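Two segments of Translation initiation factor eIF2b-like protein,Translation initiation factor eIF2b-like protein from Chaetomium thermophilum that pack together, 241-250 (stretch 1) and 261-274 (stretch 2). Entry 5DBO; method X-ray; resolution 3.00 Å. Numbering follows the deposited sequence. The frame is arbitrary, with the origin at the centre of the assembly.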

# COMPACT_ATOMS: atom_id res chain seq x y z
N ARG B 241 15.29 2.29 -17.45
CA ARG B 241 14.84 1.55 -16.27
C ARG B 241 14.29 0.16 -16.58
O ARG B 241 13.78 -0.09 -17.68
CB ARG B 241 13.76 2.35 -15.52
CG ARG B 241 14.23 3.69 -14.95
CD ARG B 241 14.84 3.50 -13.57
NE ARG B 241 15.18 4.77 -12.92
CZ ARG B 241 16.37 5.35 -13.01
NH1 ARG B 241 17.34 4.78 -13.70
NH2 ARG B 241 16.59 6.50 -12.39
N ARG B 242 14.38 -0.75 -15.61
CA ARG B 242 13.73 -2.05 -15.69
C ARG B 242 12.55 -2.11 -14.73
O ARG B 242 12.73 -1.99 -13.52
CB ARG B 242 14.70 -3.19 -15.38
CG ARG B 242 14.32 -4.53 -16.01
CD ARG B 242 14.69 -5.71 -15.11
NE ARG B 242 13.91 -5.77 -13.87
CZ ARG B 242 12.72 -6.35 -13.75
NH1 ARG B 242 12.16 -6.94 -14.79
NH2 ARG B 242 12.10 -6.35 -12.57
N PHE B 243 11.35 -2.29 -15.27
CA PHE B 243 10.15 -2.32 -14.43
C PHE B 243 9.01 -3.08 -15.09
O PHE B 243 9.14 -3.59 -16.20
CB PHE B 243 9.71 -0.90 -14.08
CG PHE B 243 9.33 -0.07 -15.27
CD1 PHE B 243 10.31 0.57 -16.02
CD2 PHE B 243 8.01 0.07 -15.65
CE1 PHE B 243 9.97 1.33 -17.11
CE2 PHE B 243 7.67 0.83 -16.74
CZ PHE B 243 8.65 1.46 -17.47
N THR B 244 7.88 -3.16 -14.39
CA THR B 244 6.74 -3.92 -14.88
C THR B 244 5.55 -3.01 -15.08
O THR B 244 5.24 -2.19 -14.22
CB THR B 244 6.35 -5.04 -13.90
OG1 THR B 244 7.52 -5.76 -13.47
CG2 THR B 244 5.36 -6.00 -14.55
N VAL B 245 4.88 -3.15 -16.22
CA VAL B 245 3.68 -2.36 -16.47
C VAL B 245 2.43 -3.23 -16.43
O VAL B 245 2.38 -4.29 -17.05
CB VAL B 245 3.73 -1.64 -17.84
CG1 VAL B 245 2.37 -1.01 -18.16
CG2 VAL B 245 4.81 -0.59 -17.84
N ILE B 246 1.43 -2.77 -15.69
CA ILE B 246 0.15 -3.46 -15.64
C ILE B 246 -0.92 -2.64 -16.38
O ILE B 246 -1.23 -1.51 -16.00
CB ILE B 246 -0.27 -3.72 -14.19
CG1 ILE B 246 0.78 -4.61 -13.53
CG2 ILE B 246 -1.64 -4.39 -14.14
CD1 ILE B 246 0.47 -4.97 -12.11
N LEU B 247 -1.45 -3.22 -17.45
CA LEU B 247 -2.38 -2.52 -18.32
C LEU B 247 -3.82 -2.85 -17.97
O LEU B 247 -4.24 -4.00 -18.05
CB LEU B 247 -2.12 -2.87 -19.79
CG LEU B 247 -0.74 -2.46 -20.29
CD1 LEU B 247 -0.52 -2.96 -21.70
CD2 LEU B 247 -0.60 -0.95 -20.23
N ALA B 248 -4.56 -1.82 -17.58
CA ALA B 248 -5.97 -1.99 -17.23
C ALA B 248 -6.85 -1.23 -18.21
O ALA B 248 -6.55 -0.10 -18.58
CB ALA B 248 -6.23 -1.53 -15.80
N SER B 249 -7.92 -1.88 -18.66
CA SER B 249 -8.89 -1.23 -19.53
C SER B 249 -10.30 -1.40 -18.94
O SER B 249 -10.60 -2.41 -18.29
CB SER B 249 -8.80 -1.78 -20.95
OG SER B 249 -8.72 -3.20 -20.96
N LEU B 250 -11.15 -0.41 -19.18
CA LEU B 250 -12.49 -0.36 -18.61
C LEU B 250 -13.41 -1.46 -19.17
O LEU B 250 -14.11 -2.13 -18.42
CB LEU B 250 -13.08 1.04 -18.83
CG LEU B 250 -14.46 1.47 -18.32
CD1 LEU B 250 -15.62 0.97 -19.16
CD2 LEU B 250 -14.64 1.14 -16.83
N PRO B 261 -5.83 -5.85 -26.56
CA PRO B 261 -5.34 -4.47 -26.75
C PRO B 261 -3.90 -4.17 -26.36
O PRO B 261 -3.23 -4.95 -25.68
CB PRO B 261 -6.29 -3.66 -25.88
CG PRO B 261 -6.70 -4.58 -24.78
CD PRO B 261 -6.51 -6.00 -25.26
N TYR B 262 -3.43 -3.02 -26.85
CA TYR B 262 -2.10 -2.48 -26.56
C TYR B 262 -0.98 -3.39 -27.03
O TYR B 262 0.10 -3.41 -26.44
CB TYR B 262 -1.94 -2.21 -25.05
CG TYR B 262 -3.12 -1.54 -24.40
CD1 TYR B 262 -3.43 -0.22 -24.67
CD2 TYR B 262 -3.93 -2.24 -23.51
CE1 TYR B 262 -4.52 0.40 -24.07
CE2 TYR B 262 -5.01 -1.63 -22.91
CZ TYR B 262 -5.30 -0.31 -23.19
OH TYR B 262 -6.38 0.29 -22.59
N ALA B 263 -1.22 -4.11 -28.12
CA ALA B 263 -0.24 -5.05 -28.64
C ALA B 263 1.04 -4.31 -29.02
O ALA B 263 2.15 -4.75 -28.71
CB ALA B 263 -0.81 -5.80 -29.84
N ALA B 264 0.87 -3.17 -29.68
CA ALA B 264 1.99 -2.34 -30.09
C ALA B 264 2.76 -1.85 -28.87
O ALA B 264 3.99 -1.98 -28.79
CB ALA B 264 1.52 -1.17 -30.92
N LEU B 265 2.03 -1.32 -27.89
CA LEU B 265 2.65 -0.81 -26.67
C LEU B 265 3.37 -1.95 -25.96
O LEU B 265 4.48 -1.78 -25.47
CB LEU B 265 1.61 -0.18 -25.75
CG LEU B 265 2.16 0.15 -24.37
CD1 LEU B 265 3.29 1.16 -24.50
CD2 LEU B 265 1.09 0.64 -23.40
N ARG B 266 2.72 -3.11 -25.91
CA ARG B 266 3.26 -4.26 -25.20
C ARG B 266 4.53 -4.82 -25.84
O ARG B 266 5.41 -5.32 -25.13
CB ARG B 266 2.20 -5.37 -25.08
CG ARG B 266 1.12 -5.07 -24.05
CD ARG B 266 0.16 -6.24 -23.87
NE ARG B 266 -0.49 -6.62 -25.12
CZ ARG B 266 -0.72 -7.88 -25.47
NH1 ARG B 266 -0.36 -8.87 -24.67
NH2 ARG B 266 -1.31 -8.15 -26.63
N LYS B 267 4.66 -4.72 -27.16
CA LYS B 267 5.84 -5.28 -27.83
C LYS B 267 6.97 -4.25 -27.81
O LYS B 267 8.15 -4.62 -27.63
CB LYS B 267 5.49 -5.68 -29.27
CG LYS B 267 6.60 -5.78 -30.35
CD LYS B 267 7.96 -6.40 -29.93
CE LYS B 267 8.88 -6.59 -31.14
NZ LYS B 267 9.21 -5.25 -31.76
N LYS B 268 6.65 -2.96 -27.92
CA LYS B 268 7.73 -1.99 -27.79
C LYS B 268 8.22 -1.99 -26.34
O LYS B 268 9.40 -1.74 -26.08
CB LYS B 268 7.30 -0.58 -28.23
CG LYS B 268 6.48 -0.54 -29.52
CD LYS B 268 6.84 0.62 -30.45
CE LYS B 268 7.87 0.17 -31.50
NZ LYS B 268 8.22 1.23 -32.49
N LEU B 269 7.34 -2.30 -25.40
CA LEU B 269 7.77 -2.45 -24.01
C LEU B 269 8.59 -3.72 -23.76
O LEU B 269 9.60 -3.67 -23.06
CB LEU B 269 6.56 -2.41 -23.08
CG LEU B 269 6.03 -0.99 -22.83
CD1 LEU B 269 4.74 -1.04 -22.03
CD2 LEU B 269 7.08 -0.12 -22.15
N ASN B 270 8.17 -4.86 -24.32
CA ASN B 270 8.91 -6.11 -24.11
C ASN B 270 10.28 -6.07 -24.77
O ASN B 270 11.23 -6.70 -24.28
CB ASN B 270 8.12 -7.30 -24.64
CG ASN B 270 6.84 -7.55 -23.86
OD1 ASN B 270 6.74 -7.25 -22.67
ND2 ASN B 270 5.83 -8.10 -24.54
N ALA B 271 10.38 -5.37 -25.90
CA ALA B 271 11.65 -5.18 -26.58
C ALA B 271 12.65 -4.50 -25.66
O ALA B 271 13.82 -4.90 -25.59
CB ALA B 271 11.45 -4.36 -27.84
N ALA B 272 12.18 -3.50 -24.94
CA ALA B 272 13.02 -2.76 -24.00
C ALA B 272 13.32 -3.56 -22.73
O ALA B 272 14.11 -3.12 -21.90
CB ALA B 272 12.36 -1.44 -23.63
N GLY B 273 12.68 -4.71 -22.59
CA GLY B 273 12.94 -5.57 -21.44
C GLY B 273 11.94 -5.39 -20.32
O GLY B 273 12.11 -5.91 -19.22
N VAL B 274 10.89 -4.63 -20.60
CA VAL B 274 9.84 -4.37 -19.63
C VAL B 274 8.74 -5.43 -19.64
O VAL B 274 8.13 -5.70 -20.67
CB VAL B 274 9.21 -2.98 -19.86
CG1 VAL B 274 7.94 -2.82 -19.05
CG2 VAL B 274 10.21 -1.90 -19.50

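A strand and a helix that run past each other in opposite directions can pack mainly through apolar side chains, without a hydrogen bond between them, and this pair is a compact example. Strand 244-248 and helix 263-271 are nearly antiparallel, with 171° between their N-to-C directions, and their axes approach to 10.4 Å, a spacing that leaves room for one layer of interlocking side chains. The register follows from the direction: the CA atoms of Leu247 and Tyr262 lie 8.2 Å apart near the start of the helix, whereas those of Phe243 and Val274 come within 5.6 Å beyond its end. No hydrogen bond crosses between the two stretches.

The helix bonds largely within itself. Tyr262 occupies the N-cap position, and its carbonyl accepts the first bond of the ladder, from Arg266 N to Tyr262 O at 2.7 Å. At the other end the chain closes in a Schellman motif, with Gly273 N bonded to Asn270 O at 3.0 Å and Val274 N to Leu269 O at 2.9 Å. Gly273 has a positive phi of 97°; at these backbone angles a CB would be jammed against the preceding carbonyl oxygen, which by itself calls for glycine. The turn delivers Val274 to the strand side of the contact.

Alternation along the strand determines which side chains take part. Val245, Leu247 and, just past the strand, Ser249 point toward the second stretch, while Thr244 and Ala248 point away and Ile246 is out of reach. Leu247, with the largest covered area of any residue here, is the central wedge. Its CD1 packs 3.7 Å from Tyr262 CB and 3.6 Å from Arg266 CG, and its CD2 lies 3.9 Å from Leu265 CD2. The aliphatic part of an arginine can thus join an apolar cluster while its polar end is used otherwise: Arg266 NE makes a weak hydrogen bond to Pro261 O at 3.3 Å, and NH1 is satisfied elsewhere in the structure.

Farther along, Val245 CG2 meets Leu269 CD1 at 4.2 Å and Val274 CG1 at 4.0 Å, so one methyl bridges the helix and the segment that follows it. Val274 also engages Phe243. Although the CA-to-CB bond of Phe243 points away, the end of its side chain comes nearer, and Val274 CG2 sits over one ring face, 4.2 Å from the ring centroid and 18° off the normal, in a CH-pi contact. The backbones are close here too: Val274 CA lies 3.6 Å from Phe243 O in a CA-H...O contact.

At the opposite end of the interface, Tyr262 reaches across with its ring. Ser249 CB lies at the ring edge, near its plane, 3.6 Å from Tyr262 OH. The two stretches bury 495 Å² between them, largely through close packing of side chains, and the hydrogen bonds within stretch 2 hold the helix and its ends in shape for it.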